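Local coordinates for molybdenum cofactor carrier protein (Chlamydomonas reinhardtii, PDB 2IZ6) that binds and carries the molybdenum cofactor, probably holding it in a protected form until it is passed to molybdenum enzymes, at the interface of chains A and B. Residues are numbered along the deposited sequence; one frame, centred on the assembly and turned at random. Chains: chain A/B, Molybdenum cofactor carrier protein.

The interface of chains A and B. Residues chain A 84-86, 88-91; chain B 12, 15, 47.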
ATOM      1  N   ILE A  84      -2.186  -7.476 -20.544  1.00 48.90           N
ATOM      2  CA  ILE A  84      -1.072  -8.332 -20.073  1.00 48.10           C
ATOM      3  C   ILE A  84      -0.590  -9.263 -21.194  1.00 47.72           C
ATOM      4  O   ILE A  84      -1.394 -10.002 -21.795  1.00 48.43           O
ATOM      5  CB  ILE A  84      -1.509  -9.205 -18.878  1.00 48.55           C
ATOM      6  CG1 ILE A  84      -1.960  -8.342 -17.709  1.00 48.42           C
ATOM      7  CG2 ILE A  84      -0.379 -10.149 -18.408  1.00 48.55           C
ATOM      8  CD1 ILE A  84      -2.709  -9.154 -16.639  1.00 48.82           C
ATOM      9  N   SER A  85       0.736  -9.266 -21.418  1.00 47.58           N
ATOM     10  CA  SER A  85       1.356 -10.039 -22.489  1.00 46.40           C
ATOM     11  C   SER A  85       1.317 -11.499 -22.169  1.00 45.90           C
ATOM     12  O   SER A  85       1.338 -11.875 -20.991  1.00 46.16           O
ATOM     13  CB  SER A  85       2.817  -9.636 -22.669  1.00 46.80           C
ATOM     14  OG  SER A  85       3.475 -10.506 -23.577  1.00 46.18           O
ATOM     15  N   ASP A  86       1.291 -12.315 -23.216  1.00 45.02           N
ATOM     16  CA  ASP A  86       1.384 -13.757 -23.060  1.00 43.74           C
ATOM     17  C   ASP A  86       2.762 -14.111 -22.533  1.00 41.84           C
ATOM     18  O   ASP A  86       2.984 -15.243 -22.044  1.00 43.63           O
ATOM     19  CB  ASP A  86       1.114 -14.464 -24.391  1.00 45.36           C
ATOM     20  CG  ASP A  86      -0.274 -14.177 -24.917  1.00 47.80           C
ATOM     21  OD1 ASP A  86      -1.252 -14.448 -24.177  1.00 51.52           O
ATOM     22  OD2 ASP A  86      -0.392 -13.649 -26.053  1.00 55.14           O
ATOM     23  N   VAL A  88       3.972 -12.945 -19.801  1.00 32.48           N
ATOM     24  CA  VAL A  88       3.871 -13.003 -18.351  1.00 30.82           C
ATOM     25  C   VAL A  88       3.286 -14.391 -17.967  1.00 29.69           C
ATOM     26  O   VAL A  88       2.217 -14.776 -18.420  1.00 29.01           O
ATOM     27  CB  VAL A  88       2.950 -11.904 -17.861  1.00 29.85           C
ATOM     28  CG1 VAL A  88       2.751 -11.974 -16.361  1.00 29.19           C
ATOM     29  CG2 VAL A  88       3.505 -10.539 -18.287  1.00 31.68           C
ATOM     30  N   ASP A  89       4.010 -15.137 -17.145  1.00 27.52           N
ATOM     31  CA  ASP A  89       3.504 -16.377 -16.612  1.00 27.62           C
ATOM     32  C   ASP A  89       2.559 -16.160 -15.424  1.00 27.17           C
ATOM     33  O   ASP A  89       1.538 -16.782 -15.326  1.00 28.01           O
ATOM     34  CB  ASP A  89       4.660 -17.268 -16.153  1.00 28.07           C
ATOM     35  CG  ASP A  89       5.471 -17.810 -17.291  1.00 29.52           C
ATOM     36  OD1 ASP A  89       4.880 -18.146 -18.328  1.00 33.43           O
ATOM     37  OD2 ASP A  89       6.693 -17.962 -17.148  1.00 32.71           O
ATOM     38  N   ILE A  90       2.996 -15.334 -14.484  1.00 23.89           N
ATOM     39  CA  ILE A  90       2.338 -15.137 -13.184  1.00 25.69           C
ATOM     40  C   ILE A  90       2.088 -13.652 -13.032  1.00 25.74           C
ATOM     41  O   ILE A  90       3.036 -12.882 -12.762  1.00 24.16           O
ATOM     42  CB  ILE A  90       3.207 -15.644 -12.059  1.00 24.70           C
ATOM     43  CG1 ILE A  90       3.490 -17.164 -12.201  1.00 25.84           C
ATOM     44  CG2 ILE A  90       2.579 -15.329 -10.710  1.00 26.16           C
ATOM     45  CD1 ILE A  90       4.581 -17.650 -11.307  1.00 27.42           C
ATOM     46  N   PRO A  91       0.822 -13.204 -13.257  1.00 25.00           N
ATOM     47  CA  PRO A  91       0.473 -11.812 -13.051  1.00 26.14           C
ATOM     48  C   PRO A  91       0.169 -11.574 -11.610  1.00 26.60           C
ATOM     49  O   PRO A  91      -0.753 -12.204 -11.096  1.00 28.24           O
ATOM     50  CB  PRO A  91      -0.768 -11.617 -13.995  1.00 27.46           C
ATOM     51  CG  PRO A  91      -0.941 -12.883 -14.752  1.00 26.97           C
ATOM     52  CD  PRO A  91      -0.329 -13.935 -13.838  1.00 27.10           C
TER
ATOM     53  N   ARG B  12      -2.069 -19.356 -19.539  1.00 39.63           N
ATOM     54  CA  ARG B  12      -1.578 -19.164 -18.160  1.00 37.61           C
ATOM     55  C   ARG B  12      -2.204 -20.163 -17.205  1.00 34.75           C
ATOM     56  O   ARG B  12      -3.412 -20.369 -17.328  1.00 32.92           O
ATOM     57  CB  ARG B  12      -2.099 -17.787 -17.768  1.00 37.78           C
ATOM     58  CG  ARG B  12      -1.397 -17.052 -16.740  1.00 41.25           C
ATOM     59  CD  ARG B  12      -1.618 -15.546 -16.991  1.00 40.97           C
ATOM     60  NE  ARG B  12      -0.803 -15.113 -18.096  1.00 41.16           N
ATOM     61  CZ  ARG B  12      -1.102 -14.147 -18.979  1.00 42.89           C
ATOM     62  NH1 ARG B  12      -2.259 -13.498 -18.942  1.00 43.99           N
ATOM     63  NH2 ARG B  12      -0.224 -13.819 -19.911  1.00 40.98           N
ATOM     64  N   ILE B  15      -4.710 -19.174 -10.926  1.00 23.54           N
ATOM     65  CA  ILE B  15      -4.178 -18.895  -9.629  1.00 24.61           C
ATOM     66  C   ILE B  15      -5.382 -18.899  -8.716  1.00 24.33           C
ATOM     67  O   ILE B  15      -6.353 -18.170  -8.918  1.00 24.12           O
ATOM     68  CB  ILE B  15      -3.508 -17.559  -9.591  1.00 24.48           C
ATOM     69  CG1 ILE B  15      -2.302 -17.530 -10.565  1.00 24.39           C
ATOM     70  CG2 ILE B  15      -3.033 -17.259  -8.143  1.00 24.22           C
ATOM     71  CD1 ILE B  15      -1.590 -16.190 -10.573  1.00 26.65           C
ATOM     72  N   ILE B  47      -2.074 -22.922  -9.684  1.00 22.30           N
ATOM     73  CA  ILE B  47      -1.114 -22.275  -8.775  1.00 22.71           C
ATOM     74  C   ILE B  47      -1.849 -21.851  -7.485  1.00 22.26           C
ATOM     75  O   ILE B  47      -2.943 -21.325  -7.586  1.00 24.68           O
ATOM     76  CB  ILE B  47      -0.457 -21.056  -9.416  1.00 21.89           C
ATOM     77  CG1 ILE B  47       0.381 -21.393 -10.657  1.00 26.24           C
ATOM     78  CG2 ILE B  47       0.427 -20.335  -8.422  1.00 24.31           C
ATOM     79  CD1 ILE B  47       0.792 -20.189 -11.505  1.00 26.14           C
TER
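B:Arg12 starts out with CG anti to its backbone N (chi1 -155°), runs on extended through chi2 and bends at chi3 (-76°), a course that brings CD against the ring of A:Pro91 and turns the guanidinium into the loop of chain A ahead of strand 90-93. There the carbonyl oxygen of A:Val88 takes two weak, bent hydrogen bonds from the same group, one from NH2 of B:Arg12 to O of A:Val88 (3.0 Å) and one from NE of B:Arg12 to that same O (3.1 Å). NH2 of B:Arg12 also comes within 2.7 Å of the backbone O of A:Ser85, but neither N-H is aimed at it, so the pair counts as a close polar approach only. The carboxylate of A:Asp86 does not touch the arginine, its OD1 being 4.4 Å from NH2 of B:Arg12, though it may help to balance the positive charge. Short of the guanidinium, CD of B:Arg12 meets CG of A:Pro91 tip to tip at 3.5 Å; at the outer end CG2 of A:Ile84 approaches NH1, the two side chains crossing obliquely. An alanine in place of B:Arg12 would remove both bonds to the A:Val88 carbonyl and the packing on A:Pro91, and would probably loosen this corner of the interface. Beyond the proline the contact is looser and mostly apolar: CD1 of B:Ile47 approaches CG1 of A:Ile90 at 4.1 Å, and CD1 of B:Ile15 lies near the carbonyl O and ring CD of A:Pro91. Repeated by the two-fold axis, this patch fastens the N-terminal segment of one subunit to the loop and strand of its neighbour in the crystal, and may help to hold the four-chain assembly together if that is the form in solution.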